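Long-range contact in vascular protein tyrosine phosphatase 1 (Rattus norvegicus, PDB 3I36), which probably removes phosphate from phosphotyrosine residues of other proteins, this chain being the intracellular catalytic domain of a receptor-type phosphatase: residues A[106-111]-A[261-266]. Residues are numbered along the deposited sequence; the frame is centred on the assembly and turned at random. Where two conformers were deposited one is given.
Sequences PGYHSK and IYQIEN
Three aromatic rings, Tyr-108 and His-109 from the loop segment 106-111 and Tyr-262 from residues 261-266 of helix 249-267, form a cluster at the protein surface. The Tyr-108 side chain runs out to the helix with CG anti to the backbone N (chi1 -176°) and lies against the backbone of Gln-263. Tyr-262 CB sits over one face of the Tyr-108 ring in a CH-pi contact, 3.6 Å from its centroid and 3.3 Å from Tyr-108 CG. The two tyrosine rings are nearly parallel (20°) but slid apart, so they scarcely overlap. His-109 meets Tyr-262 as a T-shaped pair, planes at 84° and centroids 4.5 Å apart: the imidazole edge leads with CE1, 3.3 Å from Tyr-262 CE1. Arg-224 adds a cation-pi contact to Tyr-262.

No direct hydrogen bond joins the two segments; a water bridges them. Lying in the imidazole plane, it bonds His-109 NE2 at 2.9 Å and accepts from Asn-266 ND2 at 3.0 Å; that amide nitrogen also lies 3.2 Å from Tyr-108 CE2. The Tyr-108 hydroxyl, with its OH 3.2 Å from Asn-266 CB, bonds directly to Glu-267, the next helix residue, which fixes the far end of the ring at the helix C-terminus.

Gly-107 N donates to Ser-110 O, tying the loop together on both sides of Tyr-108 and His-109. This is surface packing away from the active site, joining the hairpin loop between strands 102-105 and 114-117 to the helix that follows the phosphate-binding loop of the protein-tyrosine phosphatase fold.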
ATOM      1  N   PRO A 106       4.697  -5.172  -7.099  1.00 17.47           N
ATOM      2  CA  PRO A 106       4.089  -6.411  -7.557  1.00 17.25           C
ATOM      3  C   PRO A 106       3.135  -6.961  -6.515  1.00 15.74           C
ATOM      4  O   PRO A 106       3.304  -6.824  -5.282  1.00 11.68           O
ATOM      5  CB  PRO A 106       5.294  -7.347  -7.739  1.00 11.15           C
ATOM      6  CG  PRO A 106       6.465  -6.384  -7.946  1.00 11.19           C
ATOM      7  CD  PRO A 106       6.163  -5.274  -7.002  1.00 13.42           C
ATOM      8  N   GLY A 107       2.106  -7.603  -7.034  1.00 15.96           N
ATOM      9  CA  GLY A 107       1.265  -8.414  -6.199  1.00 11.28           C
ATOM     10  C   GLY A 107       1.548  -9.848  -6.566  1.00 13.84           C
ATOM     11  O   GLY A 107       2.510 -10.170  -7.275  1.00 15.15           O
ATOM     12  N   TYR A 108       0.693 -10.720  -6.087  1.00 12.60           N
ATOM     13  CA  TYR A 108       0.832 -12.125  -6.406  1.00 13.33           C
ATOM     14  C   TYR A 108       0.748 -12.369  -7.915  1.00 18.40           C
ATOM     15  O   TYR A 108       1.486 -13.183  -8.459  1.00 19.59           O
ATOM     16  CB  TYR A 108      -0.249 -12.908  -5.687  1.00 14.94           C
ATOM     17  CG  TYR A 108      -0.102 -14.391  -5.887  1.00 15.33           C
ATOM     18  CD1 TYR A 108       0.834 -15.105  -5.162  1.00 15.46           C
ATOM     19  CD2 TYR A 108      -0.895 -15.068  -6.795  1.00 16.04           C
ATOM     20  CE1 TYR A 108       0.984 -16.461  -5.335  1.00 19.39           C
ATOM     21  CE2 TYR A 108      -0.770 -16.450  -6.962  1.00 19.14           C
ATOM     22  CZ  TYR A 108       0.176 -17.126  -6.233  1.00 25.58           C
ATOM     23  OH  TYR A 108       0.331 -18.480  -6.389  1.00 27.12           O
ATOM     24  N   HIS A 109      -0.129 -11.633  -8.588  1.00 15.87           N
ATOM     25  CA  HIS A 109      -0.435 -11.890  -9.991  1.00 24.05           C
ATOM     26  C   HIS A 109       0.378 -11.113 -11.013  1.00 17.21           C
ATOM     27  O   HIS A 109       0.675 -11.629 -12.093  1.00 19.18           O
ATOM     28  CB  HIS A 109      -1.926 -11.709 -10.237  1.00 25.30           C
ATOM     29  CG  HIS A 109      -2.755 -12.676  -9.460  1.00 29.71           C
ATOM     30  ND1 HIS A 109      -3.342 -12.354  -8.257  1.00 35.90           N
ATOM     31  CD2 HIS A 109      -3.040 -13.981  -9.683  1.00 36.86           C
ATOM     32  CE1 HIS A 109      -3.981 -13.410  -7.786  1.00 38.52           C
ATOM     33  NE2 HIS A 109      -3.814 -14.410  -8.632  1.00 37.88           N
ATOM     34  N   SER A 110       0.744  -9.880 -10.699  1.00 14.51           N
ATOM     35  CA  SER A 110       1.462  -9.107 -11.692  1.00 16.36           C
ATOM     36  C   SER A 110       2.291  -8.017 -11.056  1.00 11.14           C
ATOM     37  O   SER A 110       2.087  -7.646  -9.904  1.00 13.74           O
ATOM     38  CB  SER A 110       0.494  -8.468 -12.679  1.00 16.40           C
ATOM     39  OG  SER A 110       0.157  -7.164 -12.211  1.00 17.45           O
ATOM     40  N   LYS A 111       3.225  -7.513 -11.845  1.00 11.41           N
ATOM     41  CA  LYS A 111       4.200  -6.551 -11.390  1.00 15.38           C
ATOM     42  C   LYS A 111       3.519  -5.233 -11.044  1.00 19.55           C
ATOM     43  O   LYS A 111       4.079  -4.395 -10.353  1.00 14.88           O
ATOM     44  CB  LYS A 111       5.232  -6.342 -12.502  1.00 27.37           C
ATOM     45  CG  LYS A 111       6.421  -5.480 -12.127  1.00 46.47           C
ATOM     46  CD  LYS A 111       7.438  -5.417 -13.267  1.00 53.20           C
ATOM     47  CE  LYS A 111       7.088  -4.348 -14.291  1.00 56.62           C
ATOM     48  NZ  LYS A 111       8.194  -4.161 -15.280  1.00 54.66           N
ATOM     49  N   ILE A 261      -1.470 -14.201   1.379  1.00 11.21           N
ATOM     50  CA  ILE A 261      -2.717 -14.959   1.370  1.00 13.79           C
ATOM     51  C   ILE A 261      -2.867 -15.702   0.056  1.00 14.01           C
ATOM     52  O   ILE A 261      -3.216 -16.885   0.036  1.00 12.34           O
ATOM     53  CB  ILE A 261      -3.935 -14.062   1.631  1.00 15.33           C
ATOM     54  CG1 ILE A 261      -3.889 -13.537   3.081  1.00 12.28           C
ATOM     55  CG2 ILE A 261      -5.226 -14.816   1.334  1.00 13.80           C
ATOM     56  CD1 ILE A 261      -4.908 -12.418   3.366  1.00 17.92           C
ATOM     57  N   TYR A 262      -2.580 -15.030  -1.053  1.00 12.65           N
ATOM     58  CA  TYR A 262      -2.651 -15.730  -2.332  1.00 11.18           C
ATOM     59  C   TYR A 262      -1.704 -16.918  -2.357  1.00 10.47           C
ATOM     60  O   TYR A 262      -2.059 -17.998  -2.813  1.00 12.85           O
ATOM     61  CB  TYR A 262      -2.284 -14.812  -3.469  1.00 10.63           C
ATOM     62  CG  TYR A 262      -3.413 -13.942  -3.943  1.00 12.77           C
ATOM     63  CD1 TYR A 262      -4.561 -14.500  -4.490  1.00 17.77           C
ATOM     64  CD2 TYR A 262      -3.316 -12.560  -3.879  1.00 10.46           C
ATOM     65  CE1 TYR A 262      -5.591 -13.703  -4.944  1.00 18.59           C
ATOM     66  CE2 TYR A 262      -4.334 -11.749  -4.338  1.00 10.75           C
ATOM     67  CZ  TYR A 262      -5.473 -12.324  -4.870  1.00 17.43           C
ATOM     68  OH  TYR A 262      -6.480 -11.515  -5.337  1.00 21.05           O
ATOM     69  N   GLN A 263      -0.488 -16.692  -1.879  1.00 11.56           N
ATOM     70  CA  GLN A 263       0.561 -17.702  -1.817  0.50 16.47           C
ATOM     71  C   GLN A 263       0.057 -18.918  -1.046  1.00 12.40           C
ATOM     72  O   GLN A 263       0.183 -20.060  -1.471  1.00 13.01           O
ATOM     73  CB  GLN A 263       1.743 -17.098  -1.059  0.50 18.63           C
ATOM     74  CG  GLN A 263       3.100 -17.221  -1.707  0.50 19.83           C
ATOM     75  CD  GLN A 263       4.120 -16.295  -1.053  0.50 14.07           C
ATOM     76  OE1 GLN A 263       4.182 -16.181   0.175  0.50 13.49           O
ATOM     77  NE2 GLN A 263       4.923 -15.632  -1.870  0.50 17.09           N
ATOM     78  N   ILE A 264      -0.483 -18.644   0.141  1.00 12.74           N
ATOM     79  CA  ILE A 264      -1.018 -19.691   0.999  1.00 15.32           C
ATOM     80  C   ILE A 264      -2.133 -20.429   0.271  1.00 16.78           C
ATOM     81  O   ILE A 264      -2.157 -21.655   0.217  1.00 17.88           O
ATOM     82  CB  ILE A 264      -1.597 -19.091   2.303  1.00 17.38           C
ATOM     83  CG1 ILE A 264      -0.471 -18.704   3.261  1.00 18.88           C
ATOM     84  CG2 ILE A 264      -2.558 -20.078   2.976  1.00 18.30           C
ATOM     85  CD1 ILE A 264      -0.950 -17.806   4.399  1.00 23.11           C
ATOM     86  N   GLU A 265      -3.061 -19.670  -0.288  1.00 16.05           N
ATOM     87  CA  GLU A 265      -4.230 -20.246  -0.946  1.00 18.02           C
ATOM     88  C   GLU A 265      -3.835 -21.052  -2.177  1.00 18.92           C
ATOM     89  O   GLU A 265      -4.349 -22.135  -2.403  1.00 18.28           O
ATOM     90  CB  GLU A 265      -5.204 -19.129  -1.337  1.00 17.64           C
ATOM     91  CG  GLU A 265      -5.923 -18.580  -0.139  1.00 20.13           C
ATOM     92  CD  GLU A 265      -6.831 -17.408  -0.458  1.00 23.83           C
ATOM     93  OE1 GLU A 265      -6.769 -16.879  -1.588  1.00 18.56           O
ATOM     94  OE2 GLU A 265      -7.602 -17.026   0.441  1.00 21.70           O
ATOM     95  N   ASN A 266      -2.900 -20.521  -2.956  1.00 13.41           N
ATOM     96  CA  ASN A 266      -2.562 -21.115  -4.232  1.00 14.15           C
ATOM     97  C   ASN A 266      -1.429 -22.119  -4.207  1.00 15.60           C
ATOM     98  O   ASN A 266      -1.347 -22.976  -5.083  1.00 16.27           O
ATOM     99  CB  ASN A 266      -2.251 -20.030  -5.240  1.00 16.55           C
ATOM    100  CG  ASN A 266      -3.473 -19.209  -5.584  1.00 30.47           C
ATOM    101  OD1 ASN A 266      -4.560 -19.755  -5.783  1.00 37.20           O
ATOM    102  ND2 ASN A 266      -3.309 -17.894  -5.641  1.00 31.87           N
TER
HETATM  103  O   HOH W   1      -5.320 -16.555  -7.404  1.00 28.29           O